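Local coordinates for cellulase (Xanthomonas axonopodis pv. citri, PDB 4W7W), which probably hydrolyses the beta-1,4-glucosidic bonds of cellulose, as a family 5 glycoside hydrolase with an (alpha/beta)8-barrel, and binds cello-oligosaccharide along its cleft, at residues T297-G302 with P307-T312; A303-K306 with F311-Q314; F267-N272 with K277-M282. One frame throughout, in Å; residues are numbered along the deposited sequence.

Contact 1. Residues T297-G302 with P307-T312; sequences TWWAAG and PDYPFT. With BGC (beta-D-glucopyranose), chain B.
Trp299 sets the five-membered end of its indole against the hydroxyl tip of Tyr309, with the two side chains crossing at about a right angle. NE1 of Trp299 donates to OH of Tyr309 over 2.9 Å; the oxygen lies in the indole plane, but the N-H...O angle is only 126°, so the bond is weak. A glucose unit of the bound oligosaccharide closes this corner: its O1 comes to 3.1 Å from Trp299 NE1 and gives a weak bond to Tyr309 OH. Because CG of Trp299 stands anti to the backbone N (chi1 -175°), the indole reaches out to the sugar, while the methyl of Ala300 rests on one of its faces near the rim.

The carbonyl O of Phe311 takes N-H groups from Trp298 and Ala300, the residues flanking Trp299. The indole N-H of Trp298 reaches it at 2.9 Å, NE1 to O, the donor only slightly tilted from the carbonyl plane; the bond from the backbone N of Ala300 is weaker. The Trp298 indole is thereby pinned at its nitrogen. Phe311 also lays its CB against the carbonyl O of Trp299, 3.4 Å away, and Thr312 CA points a C-H at Ala300 O. The peptide between Trp299 and Ala300 is cis, and the chain turns a corner here, met by the type I turn from Tyr309 to Thr312. The contact lies at the C-terminal end of strand 293-301, which runs between strands 262-268 and 24-29, with Phe311 against Ala268 of the former and Ala300 against Asn28 of the latter.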
loop_
_atom_site.group_PDB
_atom_site.type_symbol
_atom_site.label_atom_id
_atom_site.label_comp_id
_atom_site.label_asym_id
_atom_site.label_seq_id
_atom_site.Cartn_x
_atom_site.Cartn_y
_atom_site.Cartn_z
ATOM N N THR A 297 -5.931 3.072 -2.972
ATOM C CA THR A 297 -5.200 2.736 -4.193
ATOM C C THR A 297 -5.568 1.320 -4.618
ATOM O O THR A 297 -5.340 0.350 -3.912
ATOM C CB THR A 297 -3.664 2.883 -4.044
ATOM O OG1 THR A 297 -3.185 2.328 -2.809
ATOM C CG2 THR A 297 -3.246 4.338 -4.085
ATOM N N TRP A 298 -6.132 1.231 -5.814
ATOM C CA TRP A 298 -6.549 -0.028 -6.427
ATOM C C TRP A 298 -5.350 -0.916 -6.749
ATOM O O TRP A 298 -4.301 -0.424 -7.180
ATOM C CB TRP A 298 -7.262 0.318 -7.724
ATOM C CG TRP A 298 -7.615 -0.830 -8.607
ATOM C CD1 TRP A 298 -6.829 -1.395 -9.562
ATOM C CD2 TRP A 298 -8.844 -1.550 -8.622
ATOM N NE1 TRP A 298 -7.497 -2.410 -10.195
ATOM C CE2 TRP A 298 -8.747 -2.527 -9.638
ATOM C CE3 TRP A 298 -10.036 -1.446 -7.912
ATOM C CZ2 TRP A 298 -9.813 -3.377 -9.968
ATOM C CZ3 TRP A 298 -11.076 -2.292 -8.235
ATOM C CH2 TRP A 298 -10.956 -3.240 -9.254
ATOM N N TRP A 299 -5.520 -2.217 -6.593
ATOM C CA TRP A 299 -4.541 -3.201 -7.035
ATOM C C TRP A 299 -5.083 -3.854 -8.308
ATOM O O TRP A 299 -6.064 -4.579 -8.224
ATOM C CB TRP A 299 -4.292 -4.273 -5.965
ATOM C CG TRP A 299 -3.184 -5.185 -6.410
ATOM C CD1 TRP A 299 -3.306 -6.268 -7.235
ATOM C CD2 TRP A 299 -1.795 -5.001 -6.192
ATOM N NE1 TRP A 299 -2.068 -6.791 -7.511
ATOM C CE2 TRP A 299 -1.120 -6.022 -6.891
ATOM C CE3 TRP A 299 -1.049 -4.064 -5.486
ATOM C CZ2 TRP A 299 0.272 -6.136 -6.882
ATOM C CZ3 TRP A 299 0.333 -4.159 -5.491
ATOM C CH2 TRP A 299 0.976 -5.191 -6.172
ATOM N N ALA A 300 -4.484 -3.645 -9.487
ATOM C CA ALA A 300 -3.278 -2.863 -9.760
ATOM C C ALA A 300 -3.248 -2.497 -11.234
ATOM O O ALA A 300 -4.019 -3.010 -12.050
ATOM C CB ALA A 300 -2.028 -3.668 -9.426
ATOM N N ALA A 301 -2.295 -1.637 -11.566
ATOM C CA ALA A 301 -1.875 -1.406 -12.927
ATOM C C ALA A 301 -0.386 -1.691 -13.028
ATOM O O ALA A 301 0.183 -2.362 -12.157
ATOM C CB ALA A 301 -2.270 -0.009 -13.379
ATOM N N GLY A 302 0.231 -1.190 -14.082
ATOM C CA GLY A 302 1.586 -1.588 -14.439
ATOM C C GLY A 302 1.578 -2.420 -15.705
ATOM O O GLY A 302 0.595 -3.089 -16.017
ATOM N N PRO A 307 -2.571 -11.114 -19.900
ATOM C CA PRO A 307 -3.910 -10.813 -20.423
ATOM C C PRO A 307 -5.064 -11.265 -19.527
ATOM O O PRO A 307 -6.095 -10.597 -19.463
ATOM C CB PRO A 307 -3.941 -11.570 -21.754
ATOM C CG PRO A 307 -2.523 -11.603 -22.191
ATOM C CD PRO A 307 -1.723 -11.750 -20.929
ATOM N N ASP A 308 -4.890 -12.391 -18.844
ATOM C CA ASP A 308 -5.968 -12.949 -18.027
ATOM C C ASP A 308 -6.008 -12.429 -16.584
ATOM O O ASP A 308 -6.849 -12.876 -15.808
ATOM C CB ASP A 308 -5.916 -14.494 -18.082
ATOM C CG ASP A 308 -4.700 -15.080 -17.358
ATOM O OD1 ASP A 308 -3.762 -14.324 -17.024
ATOM O OD2 ASP A 308 -4.683 -16.310 -17.132
ATOM N N TYR A 309 -5.132 -11.488 -16.229
ATOM C CA TYR A 309 -5.105 -10.992 -14.862
ATOM C C TYR A 309 -6.402 -10.248 -14.541
ATOM O O TYR A 309 -6.728 -9.255 -15.186
ATOM C CB TYR A 309 -3.913 -10.086 -14.606
ATOM C CG TYR A 309 -3.764 -9.751 -13.142
ATOM C CD1 TYR A 309 -3.584 -10.748 -12.199
ATOM C CD2 TYR A 309 -3.827 -8.438 -12.701
ATOM C CE1 TYR A 309 -3.472 -10.453 -10.859
ATOM C CE2 TYR A 309 -3.702 -8.130 -11.358
ATOM C CZ TYR A 309 -3.512 -9.133 -10.444
ATOM O OH TYR A 309 -3.392 -8.834 -9.095
ATOM N N PRO A 310 -7.146 -10.721 -13.531
ATOM C CA PRO A 310 -8.507 -10.201 -13.398
ATOM C C PRO A 310 -8.627 -8.784 -12.885
ATOM O O PRO A 310 -9.708 -8.210 -12.955
ATOM C CB PRO A 310 -9.170 -11.187 -12.411
ATOM C CG PRO A 310 -8.047 -11.785 -11.651
ATOM C CD PRO A 310 -6.904 -11.865 -12.627
ATOM N N PHE A 311 -7.547 -8.246 -12.308
ATOM C CA PHE A 311 -7.627 -6.972 -11.587
ATOM C C PHE A 311 -6.877 -5.839 -12.274
ATOM O O PHE A 311 -6.747 -4.765 -11.712
ATOM C CB PHE A 311 -7.112 -7.140 -10.147
ATOM C CG PHE A 311 -7.805 -8.221 -9.367
ATOM C CD1 PHE A 311 -9.191 -8.378 -9.368
ATOM C CD2 PHE A 311 -7.056 -9.037 -8.548
ATOM C CE1 PHE A 311 -9.797 -9.376 -8.597
ATOM C CE2 PHE A 311 -7.647 -10.009 -7.775
ATOM C CZ PHE A 311 -9.016 -10.194 -7.811
ATOM N N THR A 312 -6.356 -6.060 -13.470
ATOM C CA THR A 312 -5.598 -5.016 -14.120
ATOM C C THR A 312 -6.451 -3.829 -14.530
ATOM O O THR A 312 -7.500 -4.003 -15.150
ATOM C CB THR A 312 -4.831 -5.533 -15.338
ATOM O OG1 THR A 312 -4.096 -4.436 -15.881
ATOM C CG2 THR A 312 -5.731 -6.164 -16.430
HETATM C C2 BGC B . -0.425 -11.278 -7.900
HETATM C C3 BGC B . 0.877 -11.957 -8.326
HETATM C C4 BGC B . 2.023 -10.963 -8.515
HETATM C C5 BGC B . 2.098 -10.009 -7.335
HETATM C C6 BGC B . 3.068 -8.869 -7.597
HETATM C C1 BGC B . -0.184 -10.365 -6.708
HETATM O O1 BGC B . -1.371 -9.635 -6.359
HETATM O O2 BGC B . -1.409 -12.267 -7.559
HETATM O O3 BGC B . 0.638 -12.697 -9.530
HETATM O O4 BGC B . 3.277 -11.640 -8.561
HETATM O O5 BGC B . 0.817 -9.432 -7.076
HETATM O O6 BGC B . 3.221 -8.156 -6.393
#

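Contact 2. Residues A303-K306 with F311-Q314; sequences AWWK and FTVQ. With BGC (beta-D-glucopyranose), chain B.
Trp305 and Thr312 point past one another from opposing limbs of the long loop that follows the last strand of the (alpha/beta)8-barrel, and the second limb carries an ST turn. In that turn OG1 of Thr312 accepts the backbone N-H of Gln314, 3.0 Å from OG1 to N and fairly straight at 151°. With OG1 placed anti to its own backbone N (chi1 -179°), the hydroxyl can face forward along the chain to Gln314 while still lying beside the indole. The touch on Trp305 is light: CD1 stands 4.1 Å from Thr312 OG1.

Trp305 is oriented by more than this neighbour. Its NE1 is hydrogen-bonded to Ala301 O, which fixes the rotation of the indole, and its ring stacks with Tyr309 and meets Phe34 edge-to-face. The benzo end reaches into the glycan pocket, where CH2 lies 3.5 Å from O5 of the glucose, the oxygen sitting at the ring edge and in its plane; CZ3 comes to 3.9 Å from C4 of the same sugar. One indole therefore has its pyrrole end beside the ST turn and its six-membered end at the ligand.

At the other end of the contact Gln314 bends at chi2 (70°), which turns its amide toward the start of the opposite limb. There its OE1 is held by the backbone N of Gly302 and its NE2 by Asp54 of helix 52-60. Against Ala303 the flat amide only packs, CD lying 4.0 Å from the backbone N of Ala303 and NE2 4.3 Å from its CB.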
loop_
_atom_site.group_PDB
_atom_site.type_symbol
_atom_site.label_atom_id
_atom_site.label_comp_id
_atom_site.label_asym_id
_atom_site.label_seq_id
_atom_site.Cartn_x
_atom_site.Cartn_y
_atom_site.Cartn_z
ATOM N N ALA A 303 2.699 -2.391 -16.419
ATOM C CA ALA A 303 2.773 -2.938 -17.767
ATOM C C ALA A 303 3.040 -4.441 -17.851
ATOM O O ALA A 303 3.079 -4.974 -18.953
ATOM C CB ALA A 303 3.851 -2.200 -18.551
ATOM N N TRP A 304 3.251 -5.122 -16.735
ATOM C CA TRP A 304 3.660 -6.519 -16.739
ATOM C C TRP A 304 2.593 -7.533 -16.262
ATOM O O TRP A 304 2.923 -8.671 -15.911
ATOM C CB TRP A 304 4.944 -6.658 -15.922
ATOM C CG TRP A 304 6.198 -6.268 -16.654
ATOM C CD1 TRP A 304 6.318 -5.497 -17.779
ATOM C CD2 TRP A 304 7.528 -6.633 -16.283
ATOM N NE1 TRP A 304 7.641 -5.372 -18.132
ATOM C CE2 TRP A 304 8.403 -6.070 -17.237
ATOM C CE3 TRP A 304 8.061 -7.404 -15.256
ATOM C CZ2 TRP A 304 9.784 -6.250 -17.180
ATOM C CZ3 TRP A 304 9.433 -7.577 -15.195
ATOM C CH2 TRP A 304 10.275 -7.006 -16.155
ATOM N N TRP A 305 1.325 -7.145 -16.266
ATOM C CA TRP A 305 0.249 -8.109 -16.007
ATOM C C TRP A 305 -0.110 -8.888 -17.271
ATOM O O TRP A 305 -0.147 -8.328 -18.360
ATOM C CB TRP A 305 -0.986 -7.399 -15.469
ATOM C CG TRP A 305 -0.738 -6.749 -14.144
ATOM C CD1 TRP A 305 -0.693 -5.410 -13.876
ATOM C CD2 TRP A 305 -0.467 -7.420 -12.913
ATOM N NE1 TRP A 305 -0.423 -5.213 -12.548
ATOM C CE2 TRP A 305 -0.282 -6.429 -11.932
ATOM C CE3 TRP A 305 -0.384 -8.759 -12.537
ATOM C CZ2 TRP A 305 -0.010 -6.738 -10.593
ATOM C CZ3 TRP A 305 -0.100 -9.065 -11.209
ATOM C CH2 TRP A 305 0.083 -8.057 -10.253
ATOM N N LYS A 306 -0.371 -10.187 -17.114
ATOM C CA LYS A 306 -0.759 -11.055 -18.240
ATOM C C LYS A 306 -2.203 -10.773 -18.650
ATOM O O LYS A 306 -2.982 -10.267 -17.841
ATOM C CB LYS A 306 -0.621 -12.540 -17.879
ATOM C CG LYS A 306 0.791 -12.981 -17.511
ATOM C CD LYS A 306 0.977 -14.483 -17.670
ATOM C CE LYS A 306 1.772 -15.090 -16.524
ATOM N NZ LYS A 306 0.918 -15.304 -15.321
ATOM N N PHE A 311 -7.547 -8.246 -12.308
ATOM C CA PHE A 311 -7.627 -6.972 -11.587
ATOM C C PHE A 311 -6.877 -5.839 -12.274
ATOM O O PHE A 311 -6.747 -4.765 -11.712
ATOM C CB PHE A 311 -7.112 -7.140 -10.147
ATOM C CG PHE A 311 -7.805 -8.221 -9.367
ATOM C CD1 PHE A 311 -9.191 -8.378 -9.368
ATOM C CD2 PHE A 311 -7.056 -9.037 -8.548
ATOM C CE1 PHE A 311 -9.797 -9.376 -8.597
ATOM C CE2 PHE A 311 -7.647 -10.009 -7.775
ATOM C CZ PHE A 311 -9.016 -10.194 -7.811
ATOM N N THR A 312 -6.356 -6.060 -13.470
ATOM C CA THR A 312 -5.598 -5.016 -14.120
ATOM C C THR A 312 -6.451 -3.829 -14.530
ATOM O O THR A 312 -7.500 -4.003 -15.150
ATOM C CB THR A 312 -4.831 -5.533 -15.338
ATOM O OG1 THR A 312 -4.096 -4.436 -15.881
ATOM C CG2 THR A 312 -5.731 -6.164 -16.430
ATOM N N VAL A 313 -5.967 -2.625 -14.254
ATOM C CA VAL A 313 -6.508 -1.428 -14.885
ATOM C C VAL A 313 -5.452 -0.719 -15.735
ATOM O O VAL A 313 -5.629 0.447 -16.097
ATOM C CB VAL A 313 -7.234 -0.474 -13.904
ATOM C CG1 VAL A 313 -8.464 -1.175 -13.339
ATOM C CG2 VAL A 313 -6.314 0.031 -12.805
ATOM N N GLN A 314 -4.376 -1.428 -16.087
ATOM C CA GLN A 314 -3.425 -0.893 -17.043
ATOM C C GLN A 314 -4.122 -0.782 -18.403
ATOM O O GLN A 314 -4.691 -1.761 -18.860
ATOM C CB GLN A 314 -2.226 -1.823 -17.162
ATOM C CG GLN A 314 -1.123 -1.283 -18.062
ATOM C CD GLN A 314 -0.379 -0.087 -17.503
ATOM O OE1 GLN A 314 -0.529 0.304 -16.338
ATOM N NE2 GLN A 314 0.479 0.471 -18.327
HETATM C C2 BGC B . -0.425 -11.278 -7.900
HETATM C C3 BGC B . 0.877 -11.957 -8.326
HETATM C C4 BGC B . 2.023 -10.963 -8.515
HETATM C C5 BGC B . 2.098 -10.009 -7.335
HETATM C C6 BGC B . 3.068 -8.869 -7.597
HETATM C C1 BGC B . -0.184 -10.365 -6.708
HETATM O O1 BGC B . -1.371 -9.635 -6.359
HETATM O O2 BGC B . -1.409 -12.267 -7.559
HETATM O O3 BGC B . 0.638 -12.697 -9.530
HETATM O O4 BGC B . 3.277 -11.640 -8.561
HETATM O O5 BGC B . 0.817 -9.432 -7.076
HETATM O O6 BGC B . 3.221 -8.156 -6.393
#

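Contact 3. Residues F267-N272 with K277-M282; sequences FATANN and KALEGM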
loop_
_atom_site.group_PDB
_atom_site.type_symbol
_atom_site.label_atom_id
_atom_site.label_comp_id
_atom_site.label_asym_id
_atom_site.label_seq_id
_atom_site.Cartn_x
_atom_site.Cartn_y
_atom_site.Cartn_z
ATOM N N PHE A 267 -7.070 -3.013 -2.826
ATOM C CA PHE A 267 -8.384 -3.629 -2.952
ATOM C C PHE A 267 -8.543 -3.874 -4.440
ATOM O O PHE A 267 -7.878 -3.247 -5.254
ATOM C CB PHE A 267 -9.528 -2.750 -2.405
ATOM C CG PHE A 267 -9.813 -1.482 -3.211
ATOM C CD1 PHE A 267 -8.883 -0.461 -3.302
ATOM C CD2 PHE A 267 -11.019 -1.322 -3.857
ATOM C CE1 PHE A 267 -9.157 0.691 -4.020
ATOM C CE2 PHE A 267 -11.303 -0.175 -4.557
ATOM C CZ PHE A 267 -10.374 0.839 -4.649
ATOM N N ALA A 268 -9.430 -4.791 -4.795
ATOM C CA ALA A 268 -9.706 -5.098 -6.192
ATOM C C ALA A 268 -10.985 -5.879 -6.263
ATOM O O ALA A 268 -11.369 -6.563 -5.306
ATOM C CB ALA A 268 -8.595 -5.923 -6.813
ATOM N N THR A 269 -11.607 -5.806 -7.431
ATOM C CA THR A 269 -12.793 -6.571 -7.799
ATOM C C THR A 269 -12.639 -6.981 -9.251
ATOM O O THR A 269 -12.011 -6.271 -10.042
ATOM C CB THR A 269 -14.070 -5.731 -7.589
ATOM O OG1 THR A 269 -13.977 -4.499 -8.305
ATOM C CG2 THR A 269 -14.294 -5.429 -6.124
ATOM N N ALA A 270 -13.217 -8.122 -9.601
ATOM C CA ALA A 270 -13.147 -8.619 -10.965
ATOM C C ALA A 270 -14.257 -8.048 -11.822
ATOM O O ALA A 270 -15.184 -7.402 -11.331
ATOM C CB ALA A 270 -13.205 -10.130 -10.960
ATOM N N ASN A 271 -14.141 -8.293 -13.118
ATOM C CA ASN A 271 -15.061 -7.690 -14.070
ATOM C C ASN A 271 -16.331 -8.496 -14.295
ATOM O O ASN A 271 -16.486 -9.164 -15.315
ATOM C CB ASN A 271 -14.335 -7.488 -15.399
ATOM C CG ASN A 271 -15.203 -6.848 -16.446
ATOM O OD1 ASN A 271 -16.055 -6.037 -16.130
ATOM N ND2 ASN A 271 -15.010 -7.236 -17.688
ATOM N N ASN A 272 -17.249 -8.417 -13.335
ATOM C CA ASN A 272 -18.541 -9.105 -13.431
ATOM C C ASN A 272 -19.583 -8.327 -12.642
ATOM O O ASN A 272 -19.226 -7.484 -11.821
ATOM C CB ASN A 272 -18.426 -10.582 -12.998
ATOM C CG ASN A 272 -17.980 -10.774 -11.561
ATOM O OD1 ASN A 272 -18.668 -10.372 -10.611
ATOM N ND2 ASN A 272 -16.799 -11.376 -11.383
ATOM N N LYS A 277 -21.090 -4.186 -8.551
ATOM C CA LYS A 277 -21.962 -3.661 -7.490
ATOM C C LYS A 277 -21.208 -3.533 -6.173
ATOM O O LYS A 277 -21.327 -2.530 -5.468
ATOM C CB LYS A 277 -23.189 -4.547 -7.274
ATOM C CG LYS A 277 -24.248 -4.405 -8.330
ATOM C CD LYS A 277 -25.447 -5.260 -7.969
ATOM C CE LYS A 277 -26.284 -4.592 -6.884
ATOM N NZ LYS A 277 -27.613 -5.240 -6.722
ATOM N N ALA A 278 -20.413 -4.544 -5.853
ATOM C CA ALA A 278 -19.630 -4.496 -4.620
ATOM C C ALA A 278 -18.623 -3.367 -4.646
ATOM O O ALA A 278 -18.376 -2.720 -3.629
ATOM C CB ALA A 278 -18.945 -5.820 -4.387
ATOM N N LEU A 279 -18.031 -3.138 -5.810
ATOM C CA LEU A 279 -17.060 -2.071 -5.977
ATOM C C LEU A 279 -17.716 -0.714 -5.772
ATOM O O LEU A 279 -17.228 0.117 -4.993
ATOM C CB LEU A 279 -16.396 -2.169 -7.355
ATOM C CG LEU A 279 -15.404 -1.059 -7.668
ATOM C CD1 LEU A 279 -14.277 -1.025 -6.646
ATOM C CD2 LEU A 279 -14.850 -1.208 -9.065
ATOM N N GLU A 280 -18.839 -0.494 -6.455
ATOM C CA GLU A 280 -19.583 0.742 -6.277
ATOM C C GLU A 280 -19.912 0.940 -4.794
ATOM O O GLU A 280 -19.785 2.043 -4.241
ATOM C CB GLU A 280 -20.880 0.707 -7.099
ATOM C CG GLU A 280 -20.685 0.726 -8.609
ATOM C CD GLU A 280 -20.717 2.108 -9.248
ATOM O OE1 GLU A 280 -20.612 3.139 -8.542
ATOM O OE2 GLU A 280 -20.772 2.154 -10.487
ATOM N N GLY A 281 -20.336 -0.138 -4.142
ATOM C CA GLY A 281 -20.732 -0.031 -2.744
ATOM C C GLY A 281 -19.588 0.339 -1.826
ATOM O O GLY A 281 -19.747 1.144 -0.902
ATOM N N MET A 282 -18.411 -0.237 -2.054
ATOM C CA MET A 282 -17.284 0.053 -1.182
ATOM C C MET A 282 -16.712 1.442 -1.447
ATOM O O MET A 282 -16.331 2.136 -0.498
ATOM C CB MET A 282 -16.283 -1.095 -1.206
ATOM C CG MET A 282 -15.380 -1.208 -2.376
ATOM S SD MET A 282 -14.510 -2.806 -2.301
ATOM C CE MET A 282 -13.588 -2.660 -0.785
#
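Strand 262-268, helix 273-288 and strand 293-301 make up a beta-alpha-beta unit of the (alpha/beta)8-barrel, and this contact lies in its first half, where the helix folds back over the strand it follows. The packing is apolar. Phe267 at the strand's end and Thr269 just beyond it present their side chains to the helix, and Leu279 and Met282, three residues apart on the helix, answer from it.

Leu279 touches both Phe267 and Thr269. Its CD1 meets the edge of the Phe267 ring, 3.7 Å from CE2 and near the ring plane, with the two side chains at about a right angle, and also comes near Thr269 OG1. Its CD2 and CB close on that oxygen, both 3.5 Å from OG1, so that the threonine oxygen lies against hydrocarbon on this side. That orientation comes from Thr269 chi1 of 55°, which sets OG1 between the backbone N and the carbonyl carbon.

Met282 comes past the ring from the helix and brings its sulfur to it. SD is 4.1 Å from CD2 of Phe267 and 5.3 Å from the ring centroid, an oblique Met-aromatic contact at 68° from the ring normal. The phenyl therefore meets a leucine methyl at its edge and a thioether nearby. Its other neighbours continue the core: Trp298 of strand 293-301 meets it edge-to-face, and Leu283 of the same helix touches it too.

The link between the elements is short. Asn272 is the N-cap of the helix, with OD1 taking the backbone N-H of Cys275. Within the helix, the turn carrying Met282 is held by its own N bonding to Ala278 O, 2.9 Å from N to O.

How the contacts relate
Contacts 1 and 2 lie side by side, their centres about 4 Å apart, and share Phe311 and Thr312; Val313 N probably bonds to Ala300 O (3.0 Å), and Gly302 N lies 2.8 Å from Gln314 OE1. Both reach the same glucose, contact 1 through Trp299 and Tyr309, contact 2 through Trp305, so they build one wall of the glycan pocket. Contact 3 is about 13 Å from contact 1, centre to centre, and the side chain of Phe267 is about 9 Å from a bound glucose. It joins that wall through the barrel sheet, where Phe267 O accepts from Trp299 N at 2.9 Å, and through Trp298, whose CH2 packs 3.2 Å from Thr269 N.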